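Side-chain contact in tapirin (Caldicellulosiruptor kristjanssonii, PDB 6N2B), which binds cellulose and probably helps this extremely thermophilic bacterium adhere to plant biomass through its beta-helical C-terminal domain: residues P406-I409 against D410-N414. Numbering follows the deposited sequence.
Sequences PPFI and DDIKN
Asp411 N donates to Pro407 O (3.2 Å), Ile412 N to Phe408 O (3.1 Å) and Lys413 N to Ile409 O (3.0 Å), the i to i+4 ladder of a single short alpha-helix. This helix, 408-413, interrupts the long segment that leaves strand 393-396 at one end of the parallel beta-helix and runs back along its outside. The ladder is extended by Asn414 N, which donates to Asp410 O, while Ile409 O also receives a weak second bond from Ile412 N. At the start of the helix a water joins the chain to itself: it donates to Pro406 O at 2.7 Å and accepts from Asp410 N, so the amide of Asp410 has a partner there.

Phe408 and Ile412, one turn apart, form an apolar stripe on the inner side of the helix. Their contact is loose: the delta methyl of Ile412 stands at the edge of the ring, near its plane, with CD1 to CD1 at 4.3 Å. Beyond them lie Ile269 of strand 269-272 and, for Ile412, also Tyr271 and Trp201. Ile409, next to Phe408 in sequence, sets its CG1 over one face of the same ring, displaced toward the rim, and packs further against Tyr295 and Tyr315. The three buried side chains thus seat the helix across successive coils of the beta-helix.

Asp410 and Asp411 are exposed. The Asp411 side chain folds back beside Pro407 O, with CG 3.3 Å from that oxygen but no hydrogen bond from the carboxylate, and touches Trp201. Lys413 bends at its last two torsions, and its ammonium reaches the hydroxyl of Tyr295. At the same C-terminal end Lys251 NZ hydrogen-bonds to Ile412 O. Within the turn, chi1 of Ile412 (-67°) sets CG1 beside its own backbone N, bringing CG1 to 3.4 Å from Phe408 O, the oxygen this N-H bonds.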
ATOM      1  N   PRO A 406       3.007  17.863 -10.077  1.00 21.59           N
ATOM      2  CA  PRO A 406       4.116  17.242 -10.798  1.00 23.85           C
ATOM      3  C   PRO A 406       3.602  16.174 -11.755  1.00 31.14           C
ATOM      4  O   PRO A 406       2.451  15.721 -11.649  1.00 28.53           O
ATOM      5  CB  PRO A 406       4.970  16.650  -9.668  1.00 23.66           C
ATOM      6  CG  PRO A 406       3.986  16.366  -8.587  1.00 22.89           C
ATOM      7  CD  PRO A 406       2.914  17.409  -8.681  1.00 19.27           C
ATOM      8  N   PRO A 407       4.412  15.759 -12.732  1.00 31.97           N
ATOM      9  CA  PRO A 407       3.867  14.938 -13.827  1.00 27.21           C
ATOM     10  C   PRO A 407       3.561  13.492 -13.475  1.00 31.96           C
ATOM     11  O   PRO A 407       2.814  12.847 -14.228  1.00 27.86           O
ATOM     12  CB  PRO A 407       4.963  15.012 -14.898  1.00 30.62           C
ATOM     13  CG  PRO A 407       6.210  15.390 -14.143  1.00 32.68           C
ATOM     14  CD  PRO A 407       5.748  16.297 -13.052  1.00 27.07           C
ATOM     15  N   PHE A 408       4.089  12.958 -12.367  1.00 28.44           N
ATOM     16  CA  PHE A 408       3.832  11.548 -12.060  1.00 33.84           C
ATOM     17  C   PHE A 408       2.351  11.279 -11.866  1.00 27.97           C
ATOM     18  O   PHE A 408       1.887  10.157 -12.102  1.00 25.93           O
ATOM     19  CB  PHE A 408       4.624  11.088 -10.821  1.00 29.78           C
ATOM     20  CG  PHE A 408       4.011  11.488  -9.497  1.00 20.56           C
ATOM     21  CD1 PHE A 408       3.053  10.703  -8.893  1.00 21.84           C
ATOM     22  CD2 PHE A 408       4.432  12.628  -8.839  1.00 21.06           C
ATOM     23  CE1 PHE A 408       2.492  11.066  -7.677  1.00 24.26           C
ATOM     24  CE2 PHE A 408       3.883  12.986  -7.620  1.00 24.80           C
ATOM     25  CZ  PHE A 408       2.907  12.201  -7.038  1.00 20.68           C
ATOM     26  N   ILE A 409       1.599  12.287 -11.429  1.00 25.79           N
ATOM     27  CA  ILE A 409       0.178  12.093 -11.178  1.00 30.43           C
ATOM     28  C   ILE A 409      -0.530  11.692 -12.464  1.00 32.14           C
ATOM     29  O   ILE A 409      -1.238  10.680 -12.516  1.00 27.88           O
ATOM     30  CB  ILE A 409      -0.431  13.359 -10.555  1.00 30.82           C
ATOM     31  CG1 ILE A 409       0.153  13.568  -9.162  1.00 23.64           C
ATOM     32  CG2 ILE A 409      -1.967  13.250 -10.506  1.00 34.34           C
ATOM     33  CD1 ILE A 409      -0.015  14.954  -8.640  1.00 23.68           C
ATOM     34  N   ASP A 410      -0.334  12.468 -13.529  1.00 32.04           N
ATOM     35  CA  ASP A 410      -1.035  12.140 -14.761  1.00 35.30           C
ATOM     36  C   ASP A 410      -0.512  10.838 -15.347  1.00 30.57           C
ATOM     37  O   ASP A 410      -1.302   9.996 -15.788  1.00 30.20           O
ATOM     38  CB  ASP A 410      -0.927  13.289 -15.763  1.00 37.66           C
ATOM     39  CG  ASP A 410      -1.898  14.429 -15.454  1.00 42.35           C
ATOM     40  OD1 ASP A 410      -2.908  14.190 -14.751  1.00 41.29           O
ATOM     41  OD2 ASP A 410      -1.647  15.567 -15.910  1.00 48.80           O
ATOM     42  N   ASP A 411       0.808  10.638 -15.303  1.00 24.32           N
ATOM     43  CA  ASP A 411       1.420   9.396 -15.769  1.00 25.44           C
ATOM     44  C   ASP A 411       0.704   8.167 -15.224  1.00 29.94           C
ATOM     45  O   ASP A 411       0.415   7.217 -15.962  1.00 37.15           O
ATOM     46  CB  ASP A 411       2.888   9.351 -15.350  1.00 31.97           C
ATOM     47  CG  ASP A 411       3.747  10.311 -16.123  1.00 38.90           C
ATOM     48  OD1 ASP A 411       3.273  10.873 -17.141  1.00 47.86           O
ATOM     49  OD2 ASP A 411       4.905  10.499 -15.700  1.00 37.94           O
ATOM     50  N   ILE A 412       0.429   8.160 -13.924  1.00 29.06           N
ATOM     51  CA  ILE A 412      -0.181   6.992 -13.298  1.00 29.92           C
ATOM     52  C   ILE A 412      -1.671   6.940 -13.593  1.00 29.86           C
ATOM     53  O   ILE A 412      -2.210   5.887 -13.957  1.00 30.35           O
ATOM     54  CB  ILE A 412       0.111   6.995 -11.786  1.00 29.91           C
ATOM     55  CG1 ILE A 412       1.618   6.768 -11.571  1.00 22.56           C
ATOM     56  CG2 ILE A 412      -0.760   5.963 -11.077  1.00 19.01           C
ATOM     57  CD1 ILE A 412       2.053   6.752 -10.141  1.00 16.90           C
ATOM     58  N   LYS A 413      -2.356   8.080 -13.459  1.00 30.20           N
ATOM     59  CA  LYS A 413      -3.758   8.160 -13.858  1.00 31.17           C
ATOM     60  C   LYS A 413      -3.960   7.660 -15.287  1.00 36.72           C
ATOM     61  O   LYS A 413      -5.000   7.070 -15.605  1.00 36.94           O
ATOM     62  CB  LYS A 413      -4.236   9.607 -13.724  1.00 33.73           C
ATOM     63  CG  LYS A 413      -5.715   9.783 -13.404  1.00 24.39           C
ATOM     64  CD  LYS A 413      -6.172  11.188 -13.763  1.00 38.70           C
ATOM     65  CE  LYS A 413      -5.955  12.188 -12.613  1.00 46.29           C
ATOM     66  NZ  LYS A 413      -7.090  12.219 -11.637  1.00 47.48           N
ATOM     67  N   ASN A 414      -2.973   7.867 -16.150  1.00 34.17           N
ATOM     68  CA  ASN A 414      -3.105   7.566 -17.564  1.00 34.03           C
ATOM     69  C   ASN A 414      -2.628   6.173 -17.923  1.00 36.76           C
ATOM     70  O   ASN A 414      -2.766   5.774 -19.084  1.00 42.73           O
ATOM     71  CB  ASN A 414      -2.331   8.592 -18.404  1.00 34.23           C
ATOM     72  CG  ASN A 414      -3.055   9.933 -18.510  1.00 37.17           C
ATOM     73  OD1 ASN A 414      -4.282  10.002 -18.395  1.00 35.40           O
ATOM     74  ND2 ASN A 414      -2.295  11.003 -18.740  1.00 34.14           N
TER
HETATM   75  O   HOH W   1       0.221  15.530 -13.170  1.00 30.85           O